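Local coordinates for inorganic pyrophosphatase (Coxiella burnetii, PDB 3TR4), which probably catalyses the magnesium-dependent hydrolysis of inorganic pyrophosphate to two phosphate ions, working as a homohexamer in the cytoplasm, at residues 12-17 with 158-163; 93-98 with 138-143. All blocks are in the same frame, centred on the assembly; numbering follows the deposited sequence.

Interaction 1: 12-17 with 158-163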
ATOM      1  N   LYS B  12     -33.601  -3.793  -8.391  1.00 35.28           N
ATOM      2  CA  LYS B  12     -34.671  -4.606  -8.967  1.00 40.90           C
ATOM      3  C   LYS B  12     -35.181  -5.708  -8.039  1.00 44.80           C
ATOM      4  O   LYS B  12     -36.382  -5.966  -7.979  1.00 50.16           O
ATOM      5  CB  LYS B  12     -34.231  -5.197 -10.311  1.00 38.83           C
ATOM      6  CG  LYS B  12     -33.988  -4.142 -11.382  1.00 44.28           C
ATOM      7  CD  LYS B  12     -33.484  -4.743 -12.684  1.00 45.98           C
ATOM      8  CE  LYS B  12     -33.383  -3.672 -13.760  1.00 47.99           C
ATOM      9  NZ  LYS B  12     -32.842  -4.193 -15.043  1.00 47.75           N
ATOM     10  N   GLY B  13     -34.271  -6.359  -7.320  1.00 40.51           N
ATOM     11  CA  GLY B  13     -34.654  -7.457  -6.451  1.00 34.56           C
ATOM     12  C   GLY B  13     -33.462  -8.188  -5.865  1.00 32.30           C
ATOM     13  O   GLY B  13     -32.325  -7.743  -6.004  1.00 31.04           O
ATOM     14  N   ILE B  14     -33.728  -9.321  -5.224  1.00 29.70           N
ATOM     15  CA  ILE B  14     -32.709 -10.043  -4.465  1.00 35.72           C
ATOM     16  C   ILE B  14     -31.566 -10.566  -5.339  1.00 36.05           C
ATOM     17  O   ILE B  14     -30.479 -10.862  -4.838  1.00 36.44           O
ATOM     18  CB  ILE B  14     -33.333 -11.209  -3.665  1.00 31.87           C
ATOM     19  CG1 ILE B  14     -32.418 -11.623  -2.509  1.00 28.67           C
ATOM     20  CG2 ILE B  14     -33.652 -12.380  -4.585  1.00 35.05           C
ATOM     21  CD1 ILE B  14     -32.156 -10.507  -1.504  1.00 28.06           C
ATOM     22  N   ASP B  15     -31.811 -10.671  -6.643  1.00 33.74           N
ATOM     23  CA  ASP B  15     -30.795 -11.145  -7.582  1.00 33.28           C
ATOM     24  C   ASP B  15     -30.105 -10.001  -8.311  1.00 32.29           C
ATOM     25  O   ASP B  15     -29.235 -10.224  -9.151  1.00 31.72           O
ATOM     26  CB  ASP B  15     -31.407 -12.095  -8.610  1.00 44.10           C
ATOM     27  CG  ASP B  15     -31.712 -13.460  -8.033  1.00 48.07           C
ATOM     28  OD1 ASP B  15     -32.907 -13.786  -7.873  1.00 50.51           O
ATOM     29  OD2 ASP B  15     -30.755 -14.207  -7.736  1.00 55.43           O
ATOM     30  N   ASP B  16     -30.498  -8.774  -7.993  1.00 30.64           N
ATOM     31  CA  ASP B  16     -29.930  -7.609  -8.651  1.00 30.48           C
ATOM     32  C   ASP B  16     -30.327  -6.337  -7.922  1.00 31.45           C
ATOM     33  O   ASP B  16     -31.246  -5.630  -8.343  1.00 33.45           O
ATOM     34  CB  ASP B  16     -30.389  -7.543 -10.109  1.00 34.09           C
ATOM     35  CG  ASP B  16     -29.879  -6.309 -10.825  1.00 45.11           C
ATOM     36  OD1 ASP B  16     -28.920  -5.681 -10.326  1.00 48.07           O
ATOM     37  OD2 ASP B  16     -30.438  -5.968 -11.888  1.00 53.19           O
ATOM     38  N   PHE B  17     -29.634  -6.049  -6.826  1.00 20.71           N
ATOM     39  CA  PHE B  17     -29.926  -4.845  -6.065  1.00 25.16           C
ATOM     40  C   PHE B  17     -28.692  -3.970  -5.878  1.00 26.74           C
ATOM     41  O   PHE B  17     -27.566  -4.397  -6.138  1.00 23.94           O
ATOM     42  CB  PHE B  17     -30.613  -5.178  -4.730  1.00 22.63           C
ATOM     43  CG  PHE B  17     -29.787  -6.023  -3.792  1.00 19.74           C
ATOM     44  CD1 PHE B  17     -29.799  -7.407  -3.885  1.00 23.75           C
ATOM     45  CD2 PHE B  17     -29.036  -5.434  -2.786  1.00 19.86           C
ATOM     46  CE1 PHE B  17     -29.059  -8.185  -3.010  1.00 22.00           C
ATOM     47  CE2 PHE B  17     -28.296  -6.205  -1.903  1.00 20.49           C
ATOM     48  CZ  PHE B  17     -28.306  -7.581  -2.016  1.00 27.88           C
ATOM     49  N   GLU B 158     -28.465 -17.951   7.379  1.00 30.65           N
ATOM     50  CA  GLU B 158     -29.706 -18.408   6.763  1.00 35.78           C
ATOM     51  C   GLU B 158     -29.598 -18.300   5.245  1.00 31.08           C
ATOM     52  O   GLU B 158     -28.676 -17.671   4.727  1.00 28.28           O
ATOM     53  CB  GLU B 158     -30.903 -17.601   7.268  1.00 43.08           C
ATOM     54  CG  GLU B 158     -31.120 -17.663   8.772  1.00 60.06           C
ATOM     55  CD  GLU B 158     -31.675 -18.996   9.238  1.00 79.64           C
ATOM     56  OE1 GLU B 158     -32.804 -19.014   9.773  1.00 87.06           O
ATOM     57  OE2 GLU B 158     -30.982 -20.024   9.076  1.00 86.21           O
ATOM     58  N   ASP B 159     -30.552 -18.894   4.539  1.00 31.09           N
ATOM     59  CA  ASP B 159     -30.452 -19.045   3.089  1.00 38.45           C
ATOM     60  C   ASP B 159     -30.955 -17.845   2.287  1.00 41.60           C
ATOM     61  O   ASP B 159     -31.435 -16.852   2.845  1.00 33.51           O
ATOM     62  CB  ASP B 159     -31.157 -20.328   2.633  1.00 43.22           C
ATOM     63  CG  ASP B 159     -32.641 -20.339   2.973  1.00 52.15           C
ATOM     64  OD1 ASP B 159     -33.266 -19.256   2.986  1.00 52.49           O
ATOM     65  OD2 ASP B 159     -33.183 -21.436   3.222  1.00 58.64           O
ATOM     66  N   LYS B 160     -30.839 -17.956   0.966  1.00 30.62           N
ATOM     67  CA  LYS B 160     -31.213 -16.887   0.046  1.00 34.32           C
ATOM     68  C   LYS B 160     -32.663 -16.441   0.229  1.00 34.09           C
ATOM     69  O   LYS B 160     -32.966 -15.252   0.151  1.00 34.15           O
ATOM     70  CB  LYS B 160     -30.966 -17.339  -1.396  1.00 37.97           C
ATOM     71  CG  LYS B 160     -31.217 -16.288  -2.469  1.00 36.32           C
ATOM     72  CD  LYS B 160     -30.935 -16.885  -3.847  1.00 45.48           C
ATOM     73  CE  LYS B 160     -31.466 -16.011  -4.971  1.00 52.39           C
ATOM     74  NZ  LYS B 160     -30.839 -14.663  -4.959  1.00 59.00           N
ATOM     75  N   GLU B 161     -33.555 -17.395   0.474  1.00 33.40           N
ATOM     76  CA  GLU B 161     -34.959 -17.075   0.710  1.00 38.47           C
ATOM     77  C   GLU B 161     -35.130 -16.192   1.945  1.00 34.73           C
ATOM     78  O   GLU B 161     -35.942 -15.268   1.948  1.00 35.24           O
ATOM     79  CB  GLU B 161     -35.797 -18.350   0.850  1.00 45.10           C
ATOM     80  CG  GLU B 161     -37.250 -18.088   1.213  1.00 56.12           C
ATOM     81  CD  GLU B 161     -37.938 -17.158   0.230  1.00 65.82           C
ATOM     82  OE1 GLU B 161     -37.672 -17.271  -0.986  1.00 66.92           O
ATOM     83  OE2 GLU B 161     -38.740 -16.308   0.677  1.00 70.10           O
ATOM     84  N   ALA B 162     -34.363 -16.480   2.992  1.00 34.05           N
ATOM     85  CA  ALA B 162     -34.382 -15.647   4.191  1.00 43.84           C
ATOM     86  C   ALA B 162     -33.871 -14.246   3.872  1.00 44.36           C
ATOM     87  O   ALA B 162     -34.417 -13.254   4.357  1.00 32.57           O
ATOM     88  CB  ALA B 162     -33.555 -16.274   5.300  1.00 37.92           C
ATOM     89  N   ALA B 163     -32.828 -14.164   3.052  1.00 30.80           N
ATOM     90  CA  ALA B 163     -32.266 -12.868   2.685  1.00 31.51           C
ATOM     91  C   ALA B 163     -33.305 -12.046   1.933  1.00 30.46           C
ATOM     92  O   ALA B 163     -33.451 -10.841   2.161  1.00 29.79           O
ATOM     93  CB  ALA B 163     -31.005 -13.047   1.843  1.00 27.95           C
TER
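Asp15 and Lys160 form a salt bridge, with Lys160 NZ hydrogen-bonded to Asp15 OD2 at 2.8 Å. The ammonium group reaches OD2 from above the carboxylate plane, 58° out of it, and the two side chains cross at about a right angle. Lys160 stays extended from its backbone until its last torsion (chi4 61°), where the chain bends and swings NZ onto the carboxylate. The same nitrogen also donates to Ala91 O, so the ammonium is gripped by a carboxylate and a backbone carbonyl. Ile14 CG2 packs a methyl against this charged end, 3.6 Å from Lys160 NZ.

The apolar pair is buried. CG1 of Ile14, trans to the backbone nitrogen (chi1 -159°), carries CD1 to the first turn of the helix, 3.9 Å from Ala163 O and 4.4 Å from Ala163 CB.

Backbone and capping bonds shape both partners. A type I turn from Gly13 to Asp16 presents Ile14 and Asp15, while Asp16 O accepts from Lys12 N and Gly13 N in a classic beta bulge. Asp159 N-caps the facing helix, its OD1 accepting from Ala162 N at 3.0 Å.

A turn leading into strand 16-23 thus packs on the N-capped first turn of helix 160-175, and both are held to Ala91 of strand 86-99, which also bonds with the Ile14 backbone; Ile14 further packs on Lys164 and Phe167 of the helix.

Interaction 2: 93-98 with 138-143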
ATOM      1  N   GLY B  93     -27.260 -15.317   0.830  1.00 25.96           N
ATOM      2  CA  GLY B  93     -27.824 -15.675   2.112  1.00 25.70           C
ATOM      3  C   GLY B  93     -27.764 -14.501   3.062  1.00 25.31           C
ATOM      4  O   GLY B  93     -27.542 -13.363   2.647  1.00 22.32           O
ATOM      5  N   ILE B  94     -27.961 -14.776   4.343  1.00 24.73           N
ATOM      6  CA  ILE B  94     -27.968 -13.717   5.339  1.00 20.45           C
ATOM      7  C   ILE B  94     -27.335 -14.192   6.641  1.00 22.40           C
ATOM      8  O   ILE B  94     -27.538 -15.328   7.064  1.00 27.83           O
ATOM      9  CB  ILE B  94     -29.401 -13.187   5.576  1.00 25.39           C
ATOM     10  CG1 ILE B  94     -29.408 -12.071   6.624  1.00 29.51           C
ATOM     11  CG2 ILE B  94     -30.343 -14.324   5.960  1.00 27.49           C
ATOM     12  CD1 ILE B  94     -30.743 -11.358   6.732  1.00 29.52           C
HETATM   13  N   MSE B  95     -26.543 -13.323   7.256  1.00 24.27           N
HETATM   14  CA  MSE B  95     -25.956 -13.617   8.550  1.00 29.27           C
HETATM   15  C   MSE B  95     -26.833 -13.029   9.649  1.00 29.26           C
HETATM   16  O   MSE B  95     -26.971 -11.813   9.760  1.00 27.36           O
HETATM   17  CB  MSE B  95     -24.544 -13.033   8.634  1.00 24.61           C
HETATM   18  CG  MSE B  95     -23.759 -13.488   9.849  1.00 38.02           C
HETATM   19 SE   MSE B  95     -22.107 -12.486  10.058  1.00 38.55          SE
HETATM   20  CE  MSE B  95     -22.883 -10.791  10.643  1.00 32.48           C
ATOM     21  N   LYS B  96     -27.431 -13.899  10.454  1.00 25.82           N
ATOM     22  CA  LYS B  96     -28.297 -13.462  11.537  1.00 34.35           C
ATOM     23  C   LYS B  96     -27.456 -13.062  12.741  1.00 30.38           C
ATOM     24  O   LYS B  96     -26.586 -13.816  13.177  1.00 31.43           O
ATOM     25  CB  LYS B  96     -29.266 -14.580  11.922  1.00 36.03           C
ATOM     26  CG  LYS B  96     -30.248 -14.958  10.824  1.00 42.97           C
ATOM     27  CD  LYS B  96     -31.283 -13.864  10.603  1.00 49.49           C
ATOM     28  CE  LYS B  96     -32.351 -14.307   9.613  1.00 53.25           C
ATOM     29  NZ  LYS B  96     -33.453 -13.313   9.489  1.00 53.79           N
HETATM   30  N   MSE B  97     -27.706 -11.872  13.274  1.00 28.07           N
HETATM   31  CA  MSE B  97     -26.947 -11.404  14.426  1.00 33.77           C
HETATM   32  C   MSE B  97     -27.707 -10.331  15.185  1.00 31.62           C
HETATM   33  O   MSE B  97     -28.610  -9.693  14.643  1.00 32.89           O
HETATM   34  CB  MSE B  97     -25.562 -10.890  13.998  1.00 35.36           C
HETATM   35  CG  MSE B  97     -25.418  -9.371  13.939  1.00 47.77           C
HETATM   36 SE   MSE B  97     -23.583  -8.763  13.548  1.00 54.02          SE
HETATM   37  CE  MSE B  97     -22.652  -9.532  15.075  1.00 37.56           C
ATOM     38  N   GLU B  98     -27.348 -10.147  16.448  1.00 31.99           N
ATOM     39  CA  GLU B  98     -27.905  -9.051  17.228  1.00 33.08           C
ATOM     40  C   GLU B  98     -26.783  -8.270  17.887  1.00 34.82           C
ATOM     41  O   GLU B  98     -25.723  -8.821  18.196  1.00 35.61           O
ATOM     42  CB  GLU B  98     -28.907  -9.556  18.269  1.00 46.49           C
ATOM     43  CG  GLU B  98     -28.299 -10.318  19.431  1.00 50.27           C
ATOM     44  CD  GLU B  98     -29.316 -10.610  20.523  1.00 54.41           C
ATOM     45  OE1 GLU B  98     -29.944  -9.656  21.030  1.00 61.15           O
ATOM     46  OE2 GLU B  98     -29.495 -11.796  20.868  1.00 48.98           O
ATOM     47  N   HIS B 138     -16.803 -14.947  12.928  1.00 30.59           N
ATOM     48  CA  HIS B 138     -15.867 -14.648  14.003  1.00 31.70           C
ATOM     49  C   HIS B 138     -15.614 -13.147  14.098  1.00 31.99           C
ATOM     50  O   HIS B 138     -15.655 -12.572  15.186  1.00 29.82           O
ATOM     51  CB  HIS B 138     -14.549 -15.390  13.783  1.00 30.48           C
ATOM     52  CG  HIS B 138     -13.516 -15.104  14.826  1.00 32.19           C
ATOM     53  ND1 HIS B 138     -12.413 -14.315  14.582  1.00 36.68           N
ATOM     54  CD2 HIS B 138     -13.422 -15.495  16.119  1.00 30.78           C
ATOM     55  CE1 HIS B 138     -11.678 -14.238  15.677  1.00 34.45           C
ATOM     56  NE2 HIS B 138     -12.269 -14.944  16.625  1.00 33.10           N
ATOM     57  N   PHE B 139     -15.356 -12.515  12.956  1.00 26.26           N
ATOM     58  CA  PHE B 139     -15.132 -11.073  12.930  1.00 27.10           C
ATOM     59  C   PHE B 139     -16.279 -10.288  13.566  1.00 24.08           C
ATOM     60  O   PHE B 139     -16.055  -9.420  14.403  1.00 24.82           O
ATOM     61  CB  PHE B 139     -14.895 -10.565  11.503  1.00 27.07           C
ATOM     62  CG  PHE B 139     -14.767  -9.064  11.416  1.00 27.83           C
ATOM     63  CD1 PHE B 139     -15.872  -8.278  11.136  1.00 24.20           C
ATOM     64  CD2 PHE B 139     -13.546  -8.443  11.632  1.00 26.99           C
ATOM     65  CE1 PHE B 139     -15.764  -6.898  11.064  1.00 29.01           C
ATOM     66  CE2 PHE B 139     -13.427  -7.064  11.560  1.00 29.87           C
ATOM     67  CZ  PHE B 139     -14.541  -6.288  11.277  1.00 29.00           C
ATOM     68  N   PHE B 140     -17.510 -10.585  13.169  1.00 26.25           N
ATOM     69  CA  PHE B 140     -18.636  -9.804  13.669  1.00 30.37           C
ATOM     70  C   PHE B 140     -18.980 -10.107  15.124  1.00 32.40           C
ATOM     71  O   PHE B 140     -19.612  -9.300  15.802  1.00 40.68           O
ATOM     72  CB  PHE B 140     -19.845  -9.912  12.741  1.00 29.20           C
ATOM     73  CG  PHE B 140     -19.697  -9.096  11.494  1.00 35.07           C
ATOM     74  CD1 PHE B 140     -19.860  -7.718  11.535  1.00 34.15           C
ATOM     75  CD2 PHE B 140     -19.353  -9.691  10.294  1.00 30.17           C
ATOM     76  CE1 PHE B 140     -19.705  -6.953  10.395  1.00 29.54           C
ATOM     77  CE2 PHE B 140     -19.197  -8.929   9.145  1.00 30.07           C
ATOM     78  CZ  PHE B 140     -19.374  -7.560   9.198  1.00 28.60           C
ATOM     79  N   GLU B 141     -18.532 -11.257  15.607  1.00 35.65           N
ATOM     80  CA  GLU B 141     -18.693 -11.591  17.012  1.00 42.84           C
ATOM     81  C   GLU B 141     -17.677 -10.860  17.885  1.00 39.27           C
ATOM     82  O   GLU B 141     -17.939 -10.591  19.055  1.00 38.96           O
ATOM     83  CB  GLU B 141     -18.556 -13.099  17.222  1.00 50.11           C
ATOM     84  CG  GLU B 141     -19.633 -13.916  16.541  1.00 60.52           C
ATOM     85  CD  GLU B 141     -20.132 -15.053  17.407  1.00 68.61           C
ATOM     86  OE1 GLU B 141     -21.062 -14.822  18.211  1.00 63.31           O
ATOM     87  OE2 GLU B 141     -19.591 -16.173  17.285  1.00 74.64           O
ATOM     88  N   ARG B 142     -16.521 -10.533  17.314  1.00 33.88           N
ATOM     89  CA  ARG B 142     -15.406 -10.037  18.115  1.00 36.01           C
ATOM     90  C   ARG B 142     -15.017  -8.578  17.869  1.00 40.07           C
ATOM     91  O   ARG B 142     -14.266  -8.001  18.653  1.00 43.87           O
ATOM     92  CB  ARG B 142     -14.175 -10.932  17.925  1.00 35.30           C
ATOM     93  CG  ARG B 142     -14.351 -12.360  18.411  1.00 42.34           C
ATOM     94  CD  ARG B 142     -14.870 -12.397  19.841  1.00 52.92           C
ATOM     95  NE  ARG B 142     -14.356 -13.546  20.581  1.00 65.02           N
ATOM     96  CZ  ARG B 142     -14.710 -14.807  20.353  1.00 70.01           C
ATOM     97  NH1 ARG B 142     -15.577 -15.093  19.391  1.00 70.21           N
ATOM     98  NH2 ARG B 142     -14.189 -15.785  21.082  1.00 70.16           N
ATOM     99  N   TYR B 143     -15.521  -7.980  16.794  1.00 35.39           N
ATOM    100  CA  TYR B 143     -15.029  -6.666  16.385  1.00 34.31           C
ATOM    101  C   TYR B 143     -15.426  -5.503  17.307  1.00 38.04           C
ATOM    102  O   TYR B 143     -14.871  -4.411  17.200  1.00 38.55           O
ATOM    103  CB  TYR B 143     -15.375  -6.362  14.920  1.00 30.83           C
ATOM    104  CG  TYR B 143     -16.792  -5.905  14.654  1.00 27.18           C
ATOM    105  CD1 TYR B 143     -17.040  -4.840  13.796  1.00 26.42           C
ATOM    106  CD2 TYR B 143     -17.880  -6.544  15.234  1.00 31.32           C
ATOM    107  CE1 TYR B 143     -18.325  -4.414  13.533  1.00 33.07           C
ATOM    108  CE2 TYR B 143     -19.180  -6.121  14.976  1.00 36.79           C
ATOM    109  CZ  TYR B 143     -19.392  -5.056  14.123  1.00 38.85           C
ATOM    110  OH  TYR B 143     -20.671  -4.622  13.854  1.00 44.28           O
TER
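Strand 93-98 and helix 138-142 run nearly parallel, 9° apart in direction and 10.2 Å between axes, with Met97 and Phe140 as the nearest CA pair. Met95 and Met97, both modelled as selenomethionine (atom SE), bridge the gap to Phe140.

Met95 reaches out with CG trans to its backbone nitrogen, then bends at chi3 (72°) to bring CE to 3.7 Å from Phe140 CG. Its SE lies 4.9 Å from the centroid of the Phe140 ring, obliquely placed. Met97 crosses the phenylalanine at about a right angle and sets CE 3.7 Å from Phe140 CB. Its SE is also oblique to the Phe140 ring, 5.2 Å from the centroid, giving a second Met-aromatic contact. Within the helical segment, Phe139 CD1 lies over the centre of one face of the Phe140 ring.

Met97 CE also comes 3.1 Å from Phe140 O, a buried carbonyl without a polar partner in the model; with chi1 at 103°, off any staggered value, this approach is tight and probably strained. Methyl packing and Met-aromatic contacts join strand and helix without any hydrogen bond across them. Tyr143, ending the segment, and Tyr57 beside Phe140 are predicted to bind substrate; the Met97 side chain lies about 4 Å from that of Asp104, a manganese ligand.

The centres of interactions 1 and 2 lie about 18 Å apart, and along the chain 93-98 with 138-143 is nested inside the loop closed by 12-17 with 158-163. Helix 130-142 is followed by strand 152-159, which leads directly into helix 160-175. The shared element is the mixed sheet, where strand 86-99 pairs antiparallel with strand 16-23 near its start and with strand 152-159 further on. The contacts also meet directly: Glu158 N probably donates to Ile94 O, at 2.8 Å, and Ala163 packs against Gly93. One strand thus connects the packing of the terminal regions with that of helix 130-142, beside the metal site.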